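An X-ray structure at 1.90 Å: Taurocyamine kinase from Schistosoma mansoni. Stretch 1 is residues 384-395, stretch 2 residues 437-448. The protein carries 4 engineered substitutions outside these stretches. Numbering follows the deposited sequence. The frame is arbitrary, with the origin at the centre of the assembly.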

ATOM      1  N   CYS A 384     -17.310 -14.326 -10.185  1.00 30.96           N
ATOM      2  CA  CYS A 384     -15.878 -14.187 -10.402  1.00 25.68           C
ATOM      3  C   CYS A 384     -15.358 -15.266 -11.344  1.00 26.63           C
ATOM      4  O   CYS A 384     -15.177 -16.420 -10.947  1.00 24.78           O
ATOM      5  CB  CYS A 384     -15.129 -14.243  -9.070  1.00 29.05           C
ATOM      6  SG  CYS A 384     -13.350 -14.097  -9.207  1.00 25.97           S
ATOM      7  N   TYR A 385     -15.109 -14.880 -12.593  1.00 25.11           N
ATOM      8  CA  TYR A 385     -14.630 -15.820 -13.614  1.00 24.13           C
ATOM      9  C   TYR A 385     -13.339 -16.510 -13.194  1.00 22.19           C
ATOM     10  O   TYR A 385     -13.162 -17.710 -13.433  1.00 23.97           O
ATOM     11  CB  TYR A 385     -14.412 -15.097 -14.942  1.00 23.67           C
ATOM     12  CG  TYR A 385     -15.673 -14.515 -15.536  1.00 21.35           C
ATOM     13  CD1 TYR A 385     -16.465 -15.261 -16.392  1.00 24.23           C
ATOM     14  CD2 TYR A 385     -16.062 -13.213 -15.244  1.00 23.76           C
ATOM     15  CE1 TYR A 385     -17.618 -14.729 -16.949  1.00 26.80           C
ATOM     16  CE2 TYR A 385     -17.216 -12.669 -15.789  1.00 26.81           C
ATOM     17  CZ  TYR A 385     -17.992 -13.437 -16.637  1.00 30.69           C
ATOM     18  OH  TYR A 385     -19.135 -12.910 -17.186  1.00 30.39           O
ATOM     19  N   THR A 386     -12.454 -15.735 -12.569  1.00 20.19           N
ATOM     20  CA  THR A 386     -11.131 -16.193 -12.174  1.00 22.09           C
ATOM     21  C   THR A 386     -11.227 -17.430 -11.280  1.00 20.70           C
ATOM     22  O   THR A 386     -10.466 -18.388 -11.438  1.00 18.39           O
ATOM     23  CB  THR A 386     -10.354 -15.066 -11.439  1.00 22.15           C
ATOM     24  OG1 THR A 386     -10.353 -13.867 -12.247  1.00 24.52           O
ATOM     25  CG2 THR A 386      -8.927 -15.497 -11.119  1.00 17.20           C
ATOM     26  N   ARG A 387     -12.180 -17.401 -10.352  1.00 22.79           N
ATOM     27  CA  ARG A 387     -12.430 -18.531  -9.450  1.00 24.46           C
ATOM     28  C   ARG A 387     -13.250 -19.656 -10.078  1.00 22.40           C
ATOM     29  O   ARG A 387     -12.968 -20.837  -9.873  1.00 17.18           O
ATOM     30  CB  ARG A 387     -13.144 -18.047  -8.186  1.00 24.04           C
ATOM     31  CG  ARG A 387     -13.497 -19.179  -7.264  1.00 25.81           C
ATOM     32  CD  ARG A 387     -13.931 -18.709  -5.895  1.00 27.95           C
ATOM     33  NE  ARG A 387     -14.002 -19.848  -4.989  1.00 32.56           N
ATOM     34  CZ  ARG A 387     -15.039 -20.118  -4.198  1.00 36.49           C
ATOM     35  NH1 ARG A 387     -16.097 -19.321  -4.189  1.00 32.30           N
ATOM     36  NH2 ARG A 387     -15.017 -21.186  -3.417  1.00 29.70           N
ATOM     37  N   LYS A 388     -14.270 -19.286 -10.843  1.00 22.49           N
ATOM     38  CA  LYS A 388     -15.201 -20.260 -11.402  1.00 24.53           C
ATOM     39  C   LYS A 388     -14.497 -21.347 -12.225  1.00 26.99           C
ATOM     40  O   LYS A 388     -14.889 -22.517 -12.187  1.00 19.50           O
ATOM     41  CB  LYS A 388     -16.248 -19.538 -12.259  1.00 23.45           C
ATOM     42  CG  LYS A 388     -17.345 -20.420 -12.798  1.00 21.68           C
ATOM     43  CD  LYS A 388     -18.343 -19.580 -13.564  1.00 22.06           C
ATOM     44  CE  LYS A 388     -19.331 -20.436 -14.324  1.00 31.46           C
ATOM     45  NZ  LYS A 388     -20.298 -19.575 -15.056  1.00 33.45           N
ATOM     46  N   TYR A 389     -13.441 -20.972 -12.953  1.00 22.04           N
ATOM     47  CA  TYR A 389     -12.780 -21.940 -13.824  1.00 18.58           C
ATOM     48  C   TYR A 389     -11.501 -22.474 -13.228  1.00 20.57           C
ATOM     49  O   TYR A 389     -10.803 -23.265 -13.862  1.00 22.26           O
ATOM     50  CB  TYR A 389     -12.532 -21.323 -15.204  1.00 20.18           C
ATOM     51  CG  TYR A 389     -13.856 -21.120 -15.892  1.00 20.97           C
ATOM     52  CD1 TYR A 389     -14.486 -22.178 -16.547  1.00 18.27           C
ATOM     53  CD2 TYR A 389     -14.517 -19.900 -15.820  1.00 18.11           C
ATOM     54  CE1 TYR A 389     -15.727 -22.020 -17.143  1.00 20.56           C
ATOM     55  CE2 TYR A 389     -15.749 -19.730 -16.417  1.00 25.02           C
ATOM     56  CZ  TYR A 389     -16.349 -20.789 -17.080  1.00 18.48           C
ATOM     57  OH  TYR A 389     -17.584 -20.611 -17.657  1.00 24.54           O
ATOM     58  N   LEU A 390     -11.208 -22.068 -11.996  1.00 19.14           N
ATOM     59  CA  LEU A 390     -10.061 -22.617 -11.291  1.00 22.50           C
ATOM     60  C   LEU A 390     -10.477 -23.893 -10.555  1.00 23.32           C
ATOM     61  O   LEU A 390     -10.608 -23.896  -9.330  1.00 26.03           O
ATOM     62  CB  LEU A 390      -9.480 -21.606 -10.311  1.00 15.11           C
ATOM     63  CG  LEU A 390      -8.070 -21.936  -9.822  1.00 19.18           C
ATOM     64  CD1 LEU A 390      -7.056 -21.726 -10.935  1.00 21.14           C
ATOM     65  CD2 LEU A 390      -7.708 -21.087  -8.608  1.00 17.92           C
ATOM     66  N   THR A 391     -10.688 -24.968 -11.312  1.00 25.08           N
ATOM     67  CA  THR A 391     -11.173 -26.230 -10.742  1.00 25.46           C
ATOM     68  C   THR A 391     -10.025 -27.038 -10.120  1.00 25.87           C
ATOM     69  O   THR A 391      -8.852 -26.740 -10.355  1.00 20.60           O
ATOM     70  CB  THR A 391     -11.895 -27.088 -11.807  1.00 23.83           C
ATOM     71  OG1 THR A 391     -10.973 -27.464 -12.838  1.00 22.98           O
ATOM     72  CG2 THR A 391     -13.086 -26.333 -12.416  1.00 25.28           C
ATOM     73  N   PRO A 392     -10.361 -28.046  -9.290  1.00 26.47           N
ATOM     74  CA  PRO A 392      -9.330 -28.952  -8.776  1.00 28.49           C
ATOM     75  C   PRO A 392      -8.467 -29.562  -9.878  1.00 26.27           C
ATOM     76  O   PRO A 392      -7.248 -29.649  -9.733  1.00 23.95           O
ATOM     77  CB  PRO A 392     -10.151 -30.029  -8.068  1.00 27.41           C
ATOM     78  CG  PRO A 392     -11.335 -29.270  -7.539  1.00 23.64           C
ATOM     79  CD  PRO A 392     -11.649 -28.234  -8.590  1.00 27.74           C
ATOM     80  N   GLU A 393      -9.102 -29.973 -10.969  1.00 25.27           N
ATOM     81  CA  GLU A 393      -8.396 -30.632 -12.059  1.00 27.72           C
ATOM     82  C   GLU A 393      -7.489 -29.634 -12.818  1.00 22.13           C
ATOM     83  O   GLU A 393      -6.429 -30.000 -13.329  1.00 25.55           O
ATOM     84  CB  GLU A 393      -9.390 -31.310 -13.011  1.00 27.66           C
ATOM     85  CG  GLU A 393     -10.543 -32.144 -12.341  1.00 33.67           C
ATOM     86  CD  GLU A 393     -11.588 -31.334 -11.522  1.00 38.49           C
ATOM     87  OE1 GLU A 393     -12.034 -30.260 -11.977  1.00 35.21           O
ATOM     88  OE2 GLU A 393     -11.980 -31.782 -10.417  1.00 44.58           O
ATOM     89  N   ILE A 394      -7.908 -28.376 -12.866  1.00 22.82           N
ATOM     90  CA  ILE A 394      -7.109 -27.321 -13.473  1.00 22.61           C
ATOM     91  C   ILE A 394      -5.906 -27.007 -12.576  1.00 23.23           C
ATOM     92  O   ILE A 394      -4.781 -26.905 -13.049  1.00 20.74           O
ATOM     93  CB  ILE A 394      -7.952 -26.053 -13.707  1.00 21.22           C
ATOM     94  CG1 ILE A 394      -8.805 -26.196 -14.980  1.00 20.80           C
ATOM     95  CG2 ILE A 394      -7.059 -24.794 -13.741  1.00 20.37           C
ATOM     96  CD1 ILE A 394      -8.011 -26.315 -16.246  1.00 21.48           C
ATOM     97  N   ILE A 395      -6.143 -26.881 -11.272  1.00 20.53           N
ATOM     98  CA  ILE A 395      -5.046 -26.689 -10.331  1.00 17.44           C
ATOM     99  C   ILE A 395      -4.022 -27.826 -10.439  1.00 22.17           C
ATOM    100  O   ILE A 395      -2.820 -27.588 -10.521  1.00 17.66           O
ATOM    101  CB  ILE A 395      -5.564 -26.568  -8.879  1.00 16.64           C
ATOM    102  CG1 ILE A 395      -6.348 -25.259  -8.700  1.00 19.37           C
ATOM    103  CG2 ILE A 395      -4.398 -26.627  -7.882  1.00 16.61           C
ATOM    104  CD1 ILE A 395      -7.045 -25.120  -7.338  1.00 18.99           C
ATOM    105  N   ILE A 437      -4.566 -22.862 -21.857  1.00 14.91           N
ATOM    106  CA  ILE A 437      -5.807 -22.804 -22.626  1.00 18.79           C
ATOM    107  C   ILE A 437      -6.990 -23.452 -21.874  1.00 18.51           C
ATOM    108  O   ILE A 437      -8.123 -22.981 -21.978  1.00 15.39           O
ATOM    109  CB  ILE A 437      -5.619 -23.468 -24.026  1.00 17.15           C
ATOM    110  CG1 ILE A 437      -6.859 -23.277 -24.903  1.00 21.06           C
ATOM    111  CG2 ILE A 437      -5.281 -24.963 -23.903  1.00 18.54           C
ATOM    112  CD1 ILE A 437      -6.560 -23.460 -26.416  1.00 18.19           C
ATOM    113  N   ASP A 438      -6.712 -24.499 -21.095  1.00 17.23           N
ATOM    114  CA  ASP A 438      -7.762 -25.224 -20.378  1.00 20.75           C
ATOM    115  C   ASP A 438      -8.404 -24.351 -19.319  1.00 21.21           C
ATOM    116  O   ASP A 438      -9.546 -24.579 -18.924  1.00 20.34           O
ATOM    117  CB  ASP A 438      -7.212 -26.489 -19.718  1.00 18.82           C
ATOM    118  CG  ASP A 438      -6.992 -27.619 -20.705  1.00 26.00           C
ATOM    119  OD1 ASP A 438      -7.138 -27.403 -21.920  1.00 26.38           O
ATOM    120  OD2 ASP A 438      -6.695 -28.739 -20.262  1.00 32.90           O
ATOM    121  N   TYR A 439      -7.654 -23.376 -18.823  1.00 19.99           N
ATOM    122  CA  TYR A 439      -8.229 -22.423 -17.881  1.00 18.08           C
ATOM    123  C   TYR A 439      -8.827 -21.237 -18.621  1.00 17.28           C
ATOM    124  O   TYR A 439      -9.963 -20.845 -18.365  1.00 17.58           O
ATOM    125  CB  TYR A 439      -7.173 -21.959 -16.889  1.00 13.05           C
ATOM    126  CG  TYR A 439      -7.583 -20.840 -15.967  1.00 18.99           C
ATOM    127  CD1 TYR A 439      -8.488 -21.061 -14.937  1.00 18.04           C
ATOM    128  CD2 TYR A 439      -7.032 -19.568 -16.098  1.00 17.88           C
ATOM    129  CE1 TYR A 439      -8.844 -20.044 -14.073  1.00 20.49           C
ATOM    130  CE2 TYR A 439      -7.380 -18.547 -15.232  1.00 15.76           C
ATOM    131  CZ  TYR A 439      -8.292 -18.794 -14.220  1.00 20.00           C
ATOM    132  OH  TYR A 439      -8.655 -17.783 -13.350  1.00 19.77           O
ATOM    133  N   LEU A 440      -8.059 -20.662 -19.544  1.00 15.66           N
ATOM    134  CA  LEU A 440      -8.455 -19.386 -20.133  1.00 17.30           C
ATOM    135  C   LEU A 440      -9.568 -19.511 -21.189  1.00 17.61           C
ATOM    136  O   LEU A 440     -10.394 -18.605 -21.322  1.00 18.42           O
ATOM    137  CB  LEU A 440      -7.233 -18.677 -20.733  1.00 15.69           C
ATOM    138  CG  LEU A 440      -6.216 -18.087 -19.729  1.00 19.71           C
ATOM    139  CD1 LEU A 440      -4.900 -17.712 -20.410  1.00 16.78           C
ATOM    140  CD2 LEU A 440      -6.796 -16.858 -19.019  1.00 18.96           C
ATOM    141  N   ASP A 441      -9.612 -20.617 -21.934  1.00 16.86           N
ATOM    142  CA  ASP A 441     -10.551 -20.690 -23.045  1.00 16.84           C
ATOM    143  C   ASP A 441     -12.011 -20.785 -22.592  1.00 18.22           C
ATOM    144  O   ASP A 441     -12.851 -20.068 -23.117  1.00 18.90           O
ATOM    145  CB  ASP A 441     -10.224 -21.857 -23.973  1.00 18.58           C
ATOM    146  CG  ASP A 441     -11.049 -21.820 -25.245  1.00 22.20           C
ATOM    147  OD1 ASP A 441     -10.775 -20.947 -26.095  1.00 19.85           O
ATOM    148  OD2 ASP A 441     -11.974 -22.642 -25.384  1.00 16.71           O
ATOM    149  N   PRO A 442     -12.325 -21.660 -21.613  1.00 19.66           N
ATOM    150  CA  PRO A 442     -13.727 -21.632 -21.172  1.00 21.01           C
ATOM    151  C   PRO A 442     -14.107 -20.290 -20.521  1.00 19.20           C
ATOM    152  O   PRO A 442     -15.219 -19.790 -20.726  1.00 19.62           O
ATOM    153  CB  PRO A 442     -13.808 -22.790 -20.157  1.00 19.80           C
ATOM    154  CG  PRO A 442     -12.405 -23.043 -19.730  1.00 17.93           C
ATOM    155  CD  PRO A 442     -11.563 -22.743 -20.956  1.00 16.18           C
ATOM    156  N   LEU A 443     -13.172 -19.709 -19.780  1.00 19.19           N
ATOM    157  CA  LEU A 443     -13.361 -18.406 -19.140  1.00 18.61           C
ATOM    158  C   LEU A 443     -13.686 -17.303 -20.148  1.00 19.80           C
ATOM    159  O   LEU A 443     -14.542 -16.444 -19.903  1.00 21.56           O
ATOM    160  CB  LEU A 443     -12.101 -18.032 -18.346  1.00 14.93           C
ATOM    161  CG  LEU A 443     -12.131 -16.789 -17.442  1.00 21.03           C
ATOM    162  CD1 LEU A 443     -11.194 -16.975 -16.238  1.00 17.47           C
ATOM    163  CD2 LEU A 443     -11.780 -15.506 -18.220  1.00 18.60           C
ATOM    164  N   ILE A 444     -12.950 -17.309 -21.257  1.00 18.05           N
ATOM    165  CA  ILE A 444     -13.111 -16.332 -22.333  1.00 18.38           C
ATOM    166  C   ILE A 444     -14.472 -16.514 -22.996  1.00 20.96           C
ATOM    167  O   ILE A 444     -15.215 -15.559 -23.191  1.00 20.65           O
ATOM    168  CB  ILE A 444     -11.965 -16.490 -23.374  1.00 16.81           C
ATOM    169  CG1 ILE A 444     -10.657 -15.914 -22.816  1.00 17.95           C
ATOM    170  CG2 ILE A 444     -12.308 -15.852 -24.714  1.00 17.43           C
ATOM    171  CD1 ILE A 444      -9.408 -16.379 -23.571  1.00 14.49           C
ATOM    172  N   CYS A 445     -14.782 -17.763 -23.320  1.00 19.44           N
ATOM    173  CA  CYS A 445     -16.070 -18.139 -23.884  1.00 26.14           C
ATOM    174  C   CYS A 445     -17.241 -17.675 -23.022  1.00 19.35           C
ATOM    175  O   CYS A 445     -18.214 -17.122 -23.535  1.00 21.19           O
ATOM    176  CB  CYS A 445     -16.123 -19.649 -24.071  1.00 20.94           C
ATOM    177  SG  CYS A 445     -15.172 -20.218 -25.496  1.00 28.03           S
ATOM    178  N   ASP A 446     -17.127 -17.907 -21.716  1.00 21.98           N
ATOM    179  CA  ASP A 446     -18.118 -17.455 -20.733  1.00 23.58           C
ATOM    180  C   ASP A 446     -18.241 -15.928 -20.701  1.00 25.38           C
ATOM    181  O   ASP A 446     -19.333 -15.386 -20.887  1.00 25.89           O
ATOM    182  CB  ASP A 446     -17.743 -17.973 -19.341  1.00 22.87           C
ATOM    183  CG  ASP A 446     -18.907 -17.937 -18.349  1.00 30.75           C
ATOM    184  OD1 ASP A 446     -19.851 -17.136 -18.531  1.00 31.76           O
ATOM    185  OD2 ASP A 446     -18.861 -18.716 -17.369  1.00 27.44           O
ATOM    186  N   TYR A 447     -17.124 -15.238 -20.476  1.00 21.42           N
ATOM    187  CA  TYR A 447     -17.139 -13.773 -20.379  1.00 22.47           C
ATOM    188  C   TYR A 447     -17.722 -13.108 -21.633  1.00 23.26           C
ATOM    189  O   TYR A 447     -18.585 -12.238 -21.537  1.00 20.73           O
ATOM    190  CB  TYR A 447     -15.718 -13.237 -20.118  1.00 20.86           C
ATOM    191  CG  TYR A 447     -15.639 -11.747 -19.831  1.00 20.79           C
ATOM    192  CD1 TYR A 447     -15.570 -11.274 -18.524  1.00 20.94           C
ATOM    193  CD2 TYR A 447     -15.634 -10.811 -20.863  1.00 20.91           C
ATOM    194  CE1 TYR A 447     -15.506  -9.908 -18.245  1.00 18.89           C
ATOM    195  CE2 TYR A 447     -15.566  -9.445 -20.593  1.00 19.23           C
ATOM    196  CZ  TYR A 447     -15.494  -9.006 -19.287  1.00 23.79           C
ATOM    197  OH  TYR A 447     -15.423  -7.658 -19.013  1.00 25.49           O
ATOM    198  N   HIS A 448     -17.243 -13.509 -22.809  1.00 19.10           N
ATOM    199  CA  HIS A 448     -17.669 -12.873 -24.059  1.00 20.09           C
ATOM    200  C   HIS A 448     -18.914 -13.495 -24.709  1.00 21.46           C
ATOM    201  O   HIS A 448     -19.335 -13.059 -25.779  1.00 19.43           O
ATOM    202  CB  HIS A 448     -16.505 -12.882 -25.047  1.00 21.32           C
ATOM    203  CG  HIS A 448     -15.314 -12.131 -24.548  1.00 18.43           C
ATOM    204  ND1 HIS A 448     -15.210 -10.761 -24.642  1.00 18.92           N
ATOM    205  CD2 HIS A 448     -14.207 -12.551 -23.891  1.00 20.47           C
ATOM    206  CE1 HIS A 448     -14.080 -10.370 -24.081  1.00 19.26           C
ATOM    207  NE2 HIS A 448     -13.446 -11.436 -23.629  1.00 17.22           N
TER

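A short helix, 385-388, and the start of another at 392 lie against the helix of stretch 2, and together the stretches bury 625 Å². The CA atoms of Y385 and L443 are 6.2 Å apart and those of Y389 and Y439 are 6.1 Å apart, so an advance of four residues in one stretch matches a retreat of four in the other: the chains run in opposite senses.

Tyrosines do most of the work; two spend their hydroxyls across the contact. Y439 has a CA-to-CB bond that points sideways, but its end reaches stretch 1, where Y439 OH donates to T386 O at 2.7 Å. That carbonyl gains its partner from across the interface: no backbone bond from L390 N reaches it; L390 N bonds R387 O at 3.0 Å. With the edge of the Y439 ring near L390 N and Y389 O, and Y439 CE1 4.0 Å from L390 CD1, a buried phenol fits among backbone polar groups and aliphatic carbon while its own donor is spent.

The charged cluster is built on a single oxygen. D446 OD2 accepts from K388 NZ at 2.9 Å, in a salt bridge, and from Y389 OH at a very short 2.3 Å. K388 points sideways at CB, and its fully extended chain, t at every chi, carries the ammonium to the carboxylate. OD1 of D446 sits at the edge of the Y385 ring, 3.6 Å from Y385 CE1, where the ring's polarised C-H groups suit an anion.

One face each of Y385 and Y389 takes carbon. Y389 lies over the helix backbone, with L443 CA 4.1 Å from its centroid, while Y389 CE1 meets P442 CB at 3.7 Å. P442 has no N-H to give the preceding turn, and the helix kinks there. Y385 receives Y447 CB over its face, 4.2 Å from the centroid; the two rings meet obliquely, and Y385 CB packs on L443 CG at 3.8 Å. Farther along, I394 CD1 fills in against D438 CB at 3.6 Å.

Within stretch 1, both helix starts are capped. T391 OG1 accepts from I394 N at 3.2 Å, holding the turn that presents I394, and also gives a weak bond to E393 OE1 at 3.1 Å. C384 SG accepts only weakly from R387 N, at 3.7 Å. The rule to read here is economical: reach across with two tyrosine hydroxyls and one ammonium to acceptors, and cover one face each of Y385 and Y389 with carbon.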